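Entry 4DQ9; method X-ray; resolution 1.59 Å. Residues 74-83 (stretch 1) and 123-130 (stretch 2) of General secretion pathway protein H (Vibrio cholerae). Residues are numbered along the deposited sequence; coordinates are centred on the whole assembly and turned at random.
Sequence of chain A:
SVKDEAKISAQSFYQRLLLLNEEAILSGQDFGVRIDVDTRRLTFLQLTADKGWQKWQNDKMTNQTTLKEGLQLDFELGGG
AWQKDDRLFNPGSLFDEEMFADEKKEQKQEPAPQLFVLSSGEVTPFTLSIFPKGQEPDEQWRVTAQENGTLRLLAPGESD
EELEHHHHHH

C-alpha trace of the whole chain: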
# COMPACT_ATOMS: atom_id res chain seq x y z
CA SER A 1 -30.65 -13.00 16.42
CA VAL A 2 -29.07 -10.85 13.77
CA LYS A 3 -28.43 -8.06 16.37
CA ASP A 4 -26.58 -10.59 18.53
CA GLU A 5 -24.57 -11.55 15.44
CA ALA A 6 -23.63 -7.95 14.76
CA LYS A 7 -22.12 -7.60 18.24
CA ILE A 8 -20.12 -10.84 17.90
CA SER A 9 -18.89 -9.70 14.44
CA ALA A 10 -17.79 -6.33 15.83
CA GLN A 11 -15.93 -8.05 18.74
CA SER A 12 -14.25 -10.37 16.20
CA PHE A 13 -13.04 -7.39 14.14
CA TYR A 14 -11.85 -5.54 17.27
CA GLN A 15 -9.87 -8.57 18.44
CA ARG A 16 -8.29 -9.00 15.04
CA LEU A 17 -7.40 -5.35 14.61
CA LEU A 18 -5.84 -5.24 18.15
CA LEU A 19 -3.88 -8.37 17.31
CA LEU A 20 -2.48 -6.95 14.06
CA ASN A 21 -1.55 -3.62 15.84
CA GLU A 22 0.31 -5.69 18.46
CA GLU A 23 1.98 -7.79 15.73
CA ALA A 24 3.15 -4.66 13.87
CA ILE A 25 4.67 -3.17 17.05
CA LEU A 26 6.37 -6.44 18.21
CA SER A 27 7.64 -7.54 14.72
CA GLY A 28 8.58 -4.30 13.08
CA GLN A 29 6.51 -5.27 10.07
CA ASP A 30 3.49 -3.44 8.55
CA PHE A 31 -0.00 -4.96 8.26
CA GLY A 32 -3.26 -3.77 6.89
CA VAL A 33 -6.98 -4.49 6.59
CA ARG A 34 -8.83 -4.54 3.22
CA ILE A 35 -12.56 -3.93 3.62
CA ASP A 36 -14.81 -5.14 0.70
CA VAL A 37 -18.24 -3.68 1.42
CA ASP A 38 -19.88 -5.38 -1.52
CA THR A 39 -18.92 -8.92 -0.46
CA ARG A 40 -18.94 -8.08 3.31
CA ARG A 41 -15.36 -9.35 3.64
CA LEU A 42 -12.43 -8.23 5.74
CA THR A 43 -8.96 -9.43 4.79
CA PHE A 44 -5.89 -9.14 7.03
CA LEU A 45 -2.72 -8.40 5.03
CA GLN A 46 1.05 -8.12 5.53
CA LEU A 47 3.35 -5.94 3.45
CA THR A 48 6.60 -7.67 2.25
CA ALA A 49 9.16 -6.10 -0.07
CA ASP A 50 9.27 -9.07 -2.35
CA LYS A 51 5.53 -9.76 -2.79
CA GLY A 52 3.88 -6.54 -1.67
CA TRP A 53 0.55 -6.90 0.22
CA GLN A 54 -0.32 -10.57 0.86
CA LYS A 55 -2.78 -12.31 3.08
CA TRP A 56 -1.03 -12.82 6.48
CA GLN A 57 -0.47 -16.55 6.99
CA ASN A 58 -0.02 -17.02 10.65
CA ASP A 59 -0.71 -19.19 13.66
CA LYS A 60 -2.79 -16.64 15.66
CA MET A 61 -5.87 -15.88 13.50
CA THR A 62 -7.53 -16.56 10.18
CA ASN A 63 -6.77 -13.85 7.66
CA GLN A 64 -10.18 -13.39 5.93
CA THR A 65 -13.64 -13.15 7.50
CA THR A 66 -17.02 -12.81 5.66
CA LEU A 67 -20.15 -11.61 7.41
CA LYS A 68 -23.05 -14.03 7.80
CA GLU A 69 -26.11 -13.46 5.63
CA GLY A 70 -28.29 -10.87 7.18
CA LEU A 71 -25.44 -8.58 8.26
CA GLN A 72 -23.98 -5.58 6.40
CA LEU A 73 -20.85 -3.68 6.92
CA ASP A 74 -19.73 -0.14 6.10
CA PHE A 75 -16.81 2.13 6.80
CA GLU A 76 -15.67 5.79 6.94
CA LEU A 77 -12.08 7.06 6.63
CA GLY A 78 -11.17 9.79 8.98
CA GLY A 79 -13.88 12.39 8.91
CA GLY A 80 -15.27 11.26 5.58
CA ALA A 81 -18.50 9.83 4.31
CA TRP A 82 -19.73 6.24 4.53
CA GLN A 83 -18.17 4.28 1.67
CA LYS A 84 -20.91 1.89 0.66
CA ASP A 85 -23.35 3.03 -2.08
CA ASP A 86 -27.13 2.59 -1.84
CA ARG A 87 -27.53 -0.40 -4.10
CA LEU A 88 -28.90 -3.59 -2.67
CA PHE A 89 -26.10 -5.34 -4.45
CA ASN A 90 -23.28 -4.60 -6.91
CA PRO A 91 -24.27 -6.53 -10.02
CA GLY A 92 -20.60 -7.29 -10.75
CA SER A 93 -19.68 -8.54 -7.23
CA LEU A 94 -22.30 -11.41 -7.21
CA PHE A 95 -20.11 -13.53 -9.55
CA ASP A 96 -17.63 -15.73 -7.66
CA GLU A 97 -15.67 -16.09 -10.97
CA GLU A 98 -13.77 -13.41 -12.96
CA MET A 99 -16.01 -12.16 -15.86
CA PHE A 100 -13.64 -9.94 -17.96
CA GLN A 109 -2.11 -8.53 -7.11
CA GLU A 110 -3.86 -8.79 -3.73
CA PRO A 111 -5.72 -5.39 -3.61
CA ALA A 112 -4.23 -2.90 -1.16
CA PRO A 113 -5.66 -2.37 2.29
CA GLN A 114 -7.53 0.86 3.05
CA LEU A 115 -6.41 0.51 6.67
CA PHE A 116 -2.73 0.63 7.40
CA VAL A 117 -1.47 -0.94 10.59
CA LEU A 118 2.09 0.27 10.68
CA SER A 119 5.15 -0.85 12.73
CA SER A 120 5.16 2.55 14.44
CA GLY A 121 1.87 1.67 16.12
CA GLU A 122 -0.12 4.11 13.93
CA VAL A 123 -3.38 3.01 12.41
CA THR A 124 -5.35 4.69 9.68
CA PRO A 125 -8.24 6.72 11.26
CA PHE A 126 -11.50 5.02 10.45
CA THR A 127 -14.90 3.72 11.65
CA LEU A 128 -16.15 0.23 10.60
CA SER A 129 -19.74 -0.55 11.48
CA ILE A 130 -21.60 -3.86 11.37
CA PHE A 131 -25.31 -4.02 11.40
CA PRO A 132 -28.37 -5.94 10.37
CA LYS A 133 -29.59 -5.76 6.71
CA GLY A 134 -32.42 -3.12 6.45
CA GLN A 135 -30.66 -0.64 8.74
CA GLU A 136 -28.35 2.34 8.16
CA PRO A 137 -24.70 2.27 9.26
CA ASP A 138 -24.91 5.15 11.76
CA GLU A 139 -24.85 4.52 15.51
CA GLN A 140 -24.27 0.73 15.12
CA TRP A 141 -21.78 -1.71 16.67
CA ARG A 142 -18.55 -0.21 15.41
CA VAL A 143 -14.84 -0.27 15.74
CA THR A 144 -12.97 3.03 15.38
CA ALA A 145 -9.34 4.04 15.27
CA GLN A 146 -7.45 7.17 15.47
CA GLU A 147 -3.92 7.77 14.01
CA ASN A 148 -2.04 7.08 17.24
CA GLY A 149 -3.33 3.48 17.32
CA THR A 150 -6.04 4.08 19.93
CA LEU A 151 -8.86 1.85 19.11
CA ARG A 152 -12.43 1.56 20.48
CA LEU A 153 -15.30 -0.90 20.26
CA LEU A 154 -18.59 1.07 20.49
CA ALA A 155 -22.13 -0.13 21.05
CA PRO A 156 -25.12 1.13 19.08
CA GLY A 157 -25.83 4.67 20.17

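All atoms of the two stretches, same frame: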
# COMPACT_ATOMS: atom_id res chain seq x y z
N ASP A 74 -20.06 -1.41 6.72
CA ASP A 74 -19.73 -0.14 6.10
C ASP A 74 -18.58 0.55 6.79
O ASP A 74 -18.21 0.12 7.90
CB ASP A 74 -20.97 0.74 6.09
CG ASP A 74 -20.98 1.77 4.96
OD1 ASP A 74 -19.95 1.99 4.22
OD2 ASP A 74 -22.11 2.34 4.71
N PHE A 75 -17.96 1.52 6.16
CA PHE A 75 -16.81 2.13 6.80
C PHE A 75 -16.69 3.62 6.32
O PHE A 75 -17.19 3.97 5.22
CB PHE A 75 -15.49 1.39 6.63
CG PHE A 75 -14.83 1.50 5.30
CD1 PHE A 75 -15.34 0.80 4.19
CD2 PHE A 75 -13.66 2.23 5.16
CE1 PHE A 75 -14.75 0.87 2.93
CE2 PHE A 75 -13.04 2.34 3.89
CZ PHE A 75 -13.62 1.67 2.75
N GLU A 76 -16.01 4.38 7.15
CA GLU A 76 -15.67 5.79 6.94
C GLU A 76 -14.17 5.87 7.18
O GLU A 76 -13.64 5.19 8.10
CB GLU A 76 -16.34 6.74 7.96
CG GLU A 76 -17.76 6.91 7.86
CD GLU A 76 -18.40 7.51 9.05
OE1 GLU A 76 -17.95 7.33 10.23
OE2 GLU A 76 -19.43 8.14 8.81
N LEU A 77 -13.47 6.64 6.34
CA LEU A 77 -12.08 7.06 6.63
C LEU A 77 -12.00 8.42 7.15
O LEU A 77 -12.48 9.34 6.52
CB LEU A 77 -11.25 7.04 5.32
CG LEU A 77 -11.26 5.63 4.70
CD1 LEU A 77 -10.59 5.58 3.31
CD2 LEU A 77 -10.57 4.62 5.55
N GLY A 78 -11.41 8.52 8.34
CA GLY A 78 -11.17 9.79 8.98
C GLY A 78 -12.52 10.44 9.18
O GLY A 78 -13.47 9.79 9.63
N GLY A 79 -12.64 11.68 8.75
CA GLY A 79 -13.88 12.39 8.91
C GLY A 79 -14.81 12.27 7.73
O GLY A 79 -15.79 13.02 7.65
N GLY A 80 -14.55 11.31 6.85
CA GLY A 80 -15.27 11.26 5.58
C GLY A 80 -16.59 10.53 5.63
O GLY A 80 -17.06 10.05 6.71
N ALA A 81 -17.14 10.37 4.46
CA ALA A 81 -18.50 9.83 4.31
C ALA A 81 -18.49 8.33 4.34
O ALA A 81 -17.47 7.73 4.08
CB ALA A 81 -19.12 10.31 3.02
N TRP A 82 -19.63 7.73 4.63
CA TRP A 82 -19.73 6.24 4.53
C TRP A 82 -19.41 5.85 3.09
O TRP A 82 -19.77 6.54 2.13
CB TRP A 82 -21.12 5.69 4.93
CG TRP A 82 -21.47 5.91 6.34
CD1 TRP A 82 -22.35 6.85 6.88
CD2 TRP A 82 -20.93 5.20 7.45
NE1 TRP A 82 -22.42 6.68 8.23
CE2 TRP A 82 -21.55 5.68 8.61
CE3 TRP A 82 -20.03 4.12 7.59
CZ2 TRP A 82 -21.23 5.15 9.88
CZ3 TRP A 82 -19.70 3.65 8.81
CH2 TRP A 82 -20.29 4.14 9.96
N GLN A 83 -18.68 4.74 2.94
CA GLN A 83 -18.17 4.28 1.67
C GLN A 83 -19.13 3.51 0.80
O GLN A 83 -19.05 3.56 -0.44
CB GLN A 83 -16.88 3.49 1.87
CG GLN A 83 -15.80 4.43 2.40
CD GLN A 83 -14.89 5.05 1.35
OE1 GLN A 83 -14.86 4.64 0.21
NE2 GLN A 83 -14.06 5.97 1.80
N VAL A 123 -2.35 3.73 13.15
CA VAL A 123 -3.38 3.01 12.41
C VAL A 123 -4.14 4.11 11.69
O VAL A 123 -4.48 5.15 12.26
CB VAL A 123 -4.31 2.15 13.35
CG1 VAL A 123 -5.51 1.58 12.60
CG2 VAL A 123 -3.54 1.04 14.16
N THR A 124 -4.50 3.79 10.46
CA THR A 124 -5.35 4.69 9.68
C THR A 124 -6.66 5.06 10.42
O THR A 124 -7.34 4.14 10.91
CB THR A 124 -5.76 4.05 8.36
OG1 THR A 124 -4.58 3.61 7.66
CG2 THR A 124 -6.74 4.87 7.55
N PRO A 125 -7.00 6.39 10.54
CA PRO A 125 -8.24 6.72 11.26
C PRO A 125 -9.43 6.23 10.50
O PRO A 125 -9.52 6.49 9.32
CB PRO A 125 -8.16 8.19 11.44
CG PRO A 125 -6.68 8.54 11.28
CD PRO A 125 -6.15 7.59 10.32
N PHE A 126 -10.34 5.54 11.17
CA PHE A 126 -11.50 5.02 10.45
C PHE A 126 -12.59 4.64 11.46
O PHE A 126 -12.30 4.50 12.67
CB PHE A 126 -11.13 3.75 9.61
CG PHE A 126 -10.96 2.52 10.48
CD1 PHE A 126 -9.79 2.22 11.27
CD2 PHE A 126 -12.06 1.61 10.66
CE1 PHE A 126 -9.71 1.16 12.13
CE2 PHE A 126 -11.97 0.55 11.52
CZ PHE A 126 -10.81 0.26 12.29
N THR A 127 -13.79 4.36 10.93
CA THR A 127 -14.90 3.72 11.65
C THR A 127 -15.42 2.57 10.75
O THR A 127 -15.65 2.85 9.56
CB THR A 127 -15.98 4.68 11.94
OG1 THR A 127 -15.47 5.67 12.83
CG2 THR A 127 -17.14 3.97 12.67
N LEU A 128 -15.55 1.36 11.32
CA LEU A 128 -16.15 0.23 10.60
C LEU A 128 -17.41 -0.10 11.42
O LEU A 128 -17.31 -0.32 12.63
CB LEU A 128 -15.25 -0.98 10.55
CG LEU A 128 -15.99 -2.14 9.86
CD1 LEU A 128 -15.69 -2.13 8.41
CD2 LEU A 128 -15.60 -3.45 10.50
N SER A 129 -18.55 -0.14 10.76
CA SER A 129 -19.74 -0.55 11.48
C SER A 129 -20.36 -1.76 10.86
O SER A 129 -20.23 -2.03 9.64
CB SER A 129 -20.68 0.58 11.55
OG SER A 129 -21.34 0.71 10.41
N ILE A 130 -21.03 -2.51 11.71
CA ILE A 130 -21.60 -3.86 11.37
C ILE A 130 -23.00 -3.85 11.92
O ILE A 130 -23.21 -3.59 13.09
CB ILE A 130 -20.79 -5.04 11.91
CG1 ILE A 130 -19.31 -5.07 11.34
CG2 ILE A 130 -21.46 -6.50 11.61
CD1 ILE A 130 -18.31 -6.01 12.05
O HOH W 1 -13.59 7.73 11.45

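Strand 126-130 runs antiparallel to strand 74-77, and backbone hydrogen bonds mark the register. Thr-124 points its CB toward stretch 1 but offers only a loose contact, CG2 lying 4.3 Å from Leu-77 CD2. At Pro-125, which has no amide hydrogen to give, the carbonyl does the work: Gly-78 N donates to Pro-125 O at 2.9 Å, just where the Leu-77 to Gly-80 type II' turn begins to lead the chain away. Gly-78 has a positive phi of 60°, a value that favours glycine.

Phe-126 faces Leu-77 in a non-hydrogen-bonded pair, and the two side chains leave on the same face, Leu-77 CD2 4.2 Å from Phe-126 CB, while the ring end leads away. Thr-127 then closes a two-way pair with Glu-76, Glu-76 N to Thr-127 O at 2.9 Å and Thr-127 N to Glu-76 O at 3.0 Å. A water O lies 3.1 Å from Thr-127 OG1 and 2.8 Å from Gly-78 O, to which it donates, tying the strand to the turn.

Leu-128 repeats the apolar rule, its CD1 3.9 Å from Phe-75 CB. Ser-129 repeats the two-way backbone pair of Thr-127: Asp-74 N reaches Ser-129 O at 3.0 Å, and Ser-129 N reaches Asp-74 O at 2.9 Å. On this Thr-127 and Ser-129 face, Trp-82, in the loop after the turn, brings the end of its side chain near, CH2 3.6 Å from Ser-129 OG. Ile-130 points away and makes no contact with stretch 1.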